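Putative diguanylate cyclase (GGDEF) with PAS/PAC domain (Rhodopseudomonas palustris, PDB 3LIF) probably makes cyclic di-GMP from two GTP molecules, the chain here being its extracellular sensor domain of PDC fold. Local coordinates at residues 56-61 with 86-91; 69-74 with 148-153. All blocks are in the same frame, centred on the assembly; numbering follows the deposited sequence.

Interaction 1: 56-61 with 86-91; sequences FNERLR and SVKPVP
R61 turns an edge of its guanidinium to the backbone carbonyl of S86, whose oxygen lies near the plane of the group. NE and NH2 both donate to that one oxygen. The NE bond is weak, with R61 NE 3.1 Å from S86 O and an N-H...O angle of 128°; the NH2 bond is modelled so short that its length is doubtful. R61 gets there by a bend at chi3 (-35°), which turns NE back toward the loop. K88 crosses R61 at about a right angle and lays its CD over one guanidinium face, 4.0 Å from R61 NH1. The lysine chain runs on extended beyond CG, and K88 NZ ends 4.4 Å from E58 OE2, opposite charges too far apart for a salt bridge. R61 NH1 carries a like charge 4.9 Å from K88 NZ, which E58 probably helps to offset. Helix 55-66, bearing E58 and R61, here meets the loop that leaves strand 82-85, an outer strand of the first five-stranded antiparallel sheet of this PDC fold. On the neighbouring turn N57 and V90 reach toward each other tip to tip, N57 ND2 lying 3.8 Å from V90 CG2. The other branch of that amide, OD1, accepts a hydrogen bond from A85 N, which fixes which way the group faces. L60 points at the loop: its CB packs 3.8 Å from S86 N, and its side chain also rests on Y84. S86 OG accepts a hydrogen bond from V73 N.

Interaction 2: 69-74 with 148-153; sequences QLSDVA and TIESEY
T148 and Q69 lose the most surface to the contact, T148 against S71 and D72, Q69 against E150 and Y153. T148 binds through both backbone and side chain: its N donates to D72 O, and its carbonyl accepts S71 N at 2.8 Å. Its OG1, set beside the backbone N by chi1 of -59°, donates to the syn lone pair of D72 OD1 at 2.7 Å. A water bridges T148 OG1 and D72 OD2, and OD2 also hydrogen-bonds T122 OG1. An alanine in place of D72 would probably leave T148 OG1 and T122 OG1 without their carboxylate partner and the water less firmly held. Q69 O takes the amide of E150, which sits above the carbonyl plane, while Q69 CB lies over one face of the Y153 ring, 4.2 Å from its centroid in a CH-pi contact. The glutamine chain bends at chi2, and its NE2 hydrogen-bonds T31 O on helix 5-47. E150 turns its CD aside at chi2 (88°), and OE1 accepts a weak hydrogen bond from S71 OG, 2.9 Å from it. L70 and I149 form an antiparallel non-hydrogen-bonded pair, joining strands 70-76 and 141-149, neighbours in the 2-1-5-4-3 sheet of the PDC fold.

The two interactions lie about 14 Å apart, centre to centre, in the part of the PDC fold built on the first antiparallel sheet. Along the chain their segments alternate: helix 55-66, strand 70-76, the loop after strand 82-85, then the end of strand 141-149. They touch through S86 and V73, and beside that junction L60 CD1 packs against V73 O and V87 CG2 against D72 CB. Strand 70-76 lies between 82-85 and 141-149. Interaction 1 therefore ties the helix to the loop leaving one neighbour, and interaction 2 joins the strand to the other neighbour, where the chain passes into helix 151-158 and on toward the second sheet.

Interaction 1: 56-61 with 86-91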
# COMPACT_ATOMS: atom_id res chain seq x y z
N PHE A 56 0.52 13.05 23.94
CA PHE A 56 0.04 12.45 22.72
C PHE A 56 1.12 12.16 21.65
O PHE A 56 1.09 11.14 20.98
CB PHE A 56 -1.02 13.38 22.14
CG PHE A 56 -1.92 12.73 21.16
CD1 PHE A 56 -2.59 11.57 21.48
CD2 PHE A 56 -2.08 13.27 19.88
CE1 PHE A 56 -3.43 10.94 20.57
CE2 PHE A 56 -2.92 12.63 18.93
CZ PHE A 56 -3.62 11.46 19.29
N ASN A 57 2.08 13.05 21.49
CA ASN A 57 3.16 12.70 20.60
C ASN A 57 3.83 11.38 20.98
O ASN A 57 4.16 10.58 20.10
CB ASN A 57 4.16 13.83 20.51
CG ASN A 57 3.58 15.06 19.86
OD1 ASN A 57 2.67 14.97 19.03
ND2 ASN A 57 4.09 16.21 20.23
N GLU A 58 4.03 11.14 22.27
CA GLU A 58 4.54 9.84 22.76
C GLU A 58 3.56 8.74 22.45
O GLU A 58 3.96 7.68 22.03
CB GLU A 58 4.78 9.88 24.27
CG GLU A 58 6.04 10.64 24.67
CD GLU A 58 7.27 10.20 23.86
OE1 GLU A 58 7.75 9.04 24.06
OE2 GLU A 58 7.75 11.02 23.01
N ARG A 59 2.28 8.99 22.68
CA ARG A 59 1.28 7.98 22.41
C ARG A 59 1.43 7.57 20.94
O ARG A 59 1.54 6.35 20.64
CB ARG A 59 -0.15 8.47 22.73
CG ARG A 59 -1.13 7.45 23.39
CD ARG A 59 -2.68 7.73 23.13
NE ARG A 59 -3.17 7.26 21.80
CZ ARG A 59 -4.03 6.26 21.57
NH1 ARG A 59 -4.58 5.58 22.55
NH2 ARG A 59 -4.34 5.96 20.33
N LEU A 60 1.48 8.56 20.02
CA LEU A 60 1.68 8.30 18.59
C LEU A 60 2.97 7.55 18.30
O LEU A 60 3.01 6.67 17.47
CB LEU A 60 1.67 9.58 17.77
CG LEU A 60 0.31 10.26 17.74
CD1 LEU A 60 0.35 11.36 16.76
CD2 LEU A 60 -0.79 9.35 17.36
N ARG A 61 4.02 7.90 18.99
CA ARG A 61 5.26 7.21 18.75
C ARG A 61 5.16 5.76 19.24
O ARG A 61 5.85 4.87 18.74
CB ARG A 61 6.40 7.95 19.43
CG ARG A 61 7.37 7.06 20.23
CD ARG A 61 8.72 7.74 20.19
NE ARG A 61 8.80 8.35 18.86
CZ ARG A 61 9.91 8.81 18.27
NH1 ARG A 61 11.08 8.75 18.90
NH2 ARG A 61 9.83 9.33 17.04
N SER A 86 4.40 11.12 15.55
CA SER A 86 5.20 10.16 16.25
C SER A 86 6.64 10.49 16.02
O SER A 86 7.49 9.83 16.52
CB SER A 86 4.92 8.74 15.80
OG SER A 86 4.76 8.70 14.41
N VAL A 87 6.92 11.52 15.26
CA VAL A 87 8.33 11.83 15.09
C VAL A 87 8.74 12.91 16.07
O VAL A 87 7.89 13.58 16.70
CB VAL A 87 8.68 12.30 13.66
CG1 VAL A 87 10.11 11.95 13.37
CG2 VAL A 87 7.82 11.59 12.66
N LYS A 88 10.04 13.11 16.20
CA LYS A 88 10.47 14.28 16.93
C LYS A 88 11.86 14.58 16.51
O LYS A 88 12.62 13.68 16.26
CB LYS A 88 10.45 14.01 18.42
CG LYS A 88 11.65 13.26 18.89
CD LYS A 88 11.29 12.53 20.14
CE LYS A 88 12.52 12.18 20.93
NZ LYS A 88 12.00 12.09 22.31
N PRO A 89 12.20 15.83 16.43
CA PRO A 89 11.24 16.88 16.70
C PRO A 89 10.03 16.80 15.76
O PRO A 89 10.06 16.10 14.76
CB PRO A 89 12.02 18.16 16.41
CG PRO A 89 13.45 17.76 16.06
CD PRO A 89 13.52 16.30 15.96
N VAL A 90 8.99 17.56 16.08
CA VAL A 90 7.75 17.49 15.38
C VAL A 90 7.73 18.59 14.34
O VAL A 90 7.76 19.77 14.67
CB VAL A 90 6.61 17.73 16.38
CG1 VAL A 90 5.28 17.69 15.70
CG2 VAL A 90 6.68 16.72 17.52
N PRO A 91 7.70 18.23 13.07
CA PRO A 91 7.78 19.31 12.09
C PRO A 91 6.45 19.98 11.89
O PRO A 91 5.72 19.61 11.00
CB PRO A 91 8.17 18.58 10.83
CG PRO A 91 7.57 17.19 11.04
CD PRO A 91 7.79 16.90 12.46

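Interaction 2: 69-74 with 148-153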
# COMPACT_ATOMS: atom_id res chain seq x y z
N GLN A 69 3.41 -2.19 10.00
CA GLN A 69 3.16 -1.68 8.64
C GLN A 69 3.10 -0.12 8.45
O GLN A 69 2.97 0.37 7.29
CB GLN A 69 1.90 -2.28 8.07
CG GLN A 69 0.68 -1.72 8.69
CD GLN A 69 0.12 -2.64 9.82
OE1 GLN A 69 0.82 -2.95 10.81
NE2 GLN A 69 -1.15 -3.09 9.65
N LEU A 70 3.19 0.63 9.55
CA LEU A 70 3.09 2.07 9.51
C LEU A 70 4.40 2.59 10.01
O LEU A 70 4.83 2.20 11.06
CB LEU A 70 1.99 2.51 10.43
CG LEU A 70 0.60 2.10 9.96
CD1 LEU A 70 -0.45 2.86 10.75
CD2 LEU A 70 0.39 2.38 8.47
N SER A 71 5.09 3.42 9.26
CA SER A 71 6.36 3.95 9.76
C SER A 71 6.12 5.00 10.81
O SER A 71 6.86 5.09 11.73
CB SER A 71 7.13 4.61 8.64
OG SER A 71 7.68 3.61 7.80
N ASP A 72 5.11 5.83 10.62
CA ASP A 72 4.88 6.98 11.47
C ASP A 72 3.47 7.49 11.27
O ASP A 72 2.77 7.04 10.33
CB ASP A 72 5.90 8.06 11.21
CG ASP A 72 5.92 8.47 9.78
OD1 ASP A 72 4.88 8.27 9.09
OD2 ASP A 72 6.99 8.97 9.34
N VAL A 73 3.03 8.37 12.16
CA VAL A 73 1.64 8.87 12.15
C VAL A 73 1.58 10.37 12.47
O VAL A 73 2.31 10.89 13.35
CB VAL A 73 0.79 8.14 13.22
CG1 VAL A 73 -0.66 8.60 13.15
CG2 VAL A 73 0.92 6.66 13.02
N ALA A 74 0.70 11.10 11.81
CA ALA A 74 0.68 12.47 12.18
C ALA A 74 -0.73 13.01 12.08
O ALA A 74 -1.58 12.39 11.42
CB ALA A 74 1.70 13.30 11.40
N THR A 148 2.36 6.75 7.25
CA THR A 148 3.15 6.29 6.13
C THR A 148 3.17 4.77 6.06
O THR A 148 3.47 4.09 7.05
CB THR A 148 4.60 6.71 6.29
OG1 THR A 148 4.64 8.12 6.39
CG2 THR A 148 5.38 6.27 5.10
N ILE A 149 2.88 4.23 4.89
CA ILE A 149 2.88 2.79 4.78
C ILE A 149 4.31 2.33 4.84
O ILE A 149 5.11 2.84 4.09
CB ILE A 149 2.24 2.37 3.48
CG1 ILE A 149 0.73 2.50 3.64
CG2 ILE A 149 2.63 0.91 3.12
CD1 ILE A 149 0.03 2.64 2.31
N GLU A 150 4.64 1.38 5.71
CA GLU A 150 6.03 0.86 5.75
C GLU A 150 6.25 -0.16 4.61
O GLU A 150 5.82 -1.34 4.68
CB GLU A 150 6.34 0.18 7.08
CG GLU A 150 7.73 -0.41 7.13
CD GLU A 150 8.74 0.63 7.62
OE1 GLU A 150 8.66 1.07 8.80
OE2 GLU A 150 9.64 1.00 6.84
N SER A 151 6.89 0.24 3.53
CA SER A 151 6.91 -0.69 2.43
C SER A 151 7.75 -1.97 2.73
O SER A 151 7.42 -3.06 2.24
CB SER A 151 7.30 -0.01 1.13
OG SER A 151 8.61 0.51 1.25
N GLU A 152 8.77 -1.84 3.57
CA GLU A 152 9.59 -2.97 4.03
C GLU A 152 8.72 -4.08 4.68
O GLU A 152 9.00 -5.28 4.59
CB GLU A 152 10.67 -2.47 4.98
CG GLU A 152 11.64 -3.51 5.52
CD GLU A 152 12.88 -2.83 6.15
OE1 GLU A 152 13.35 -1.79 5.61
OE2 GLU A 152 13.38 -3.33 7.19
N TYR A 153 7.64 -3.70 5.30
CA TYR A 153 6.82 -4.72 5.82
C TYR A 153 6.39 -5.66 4.71
O TYR A 153 6.32 -6.88 4.93
CB TYR A 153 5.59 -4.12 6.42
CG TYR A 153 4.66 -5.09 7.01
CD1 TYR A 153 4.99 -5.77 8.19
CD2 TYR A 153 3.41 -5.32 6.42
CE1 TYR A 153 4.09 -6.64 8.78
CE2 TYR A 153 2.49 -6.20 6.99
CZ TYR A 153 2.86 -6.84 8.17
OH TYR A 153 2.01 -7.71 8.72
O HOH W 1 6.91 9.12 6.52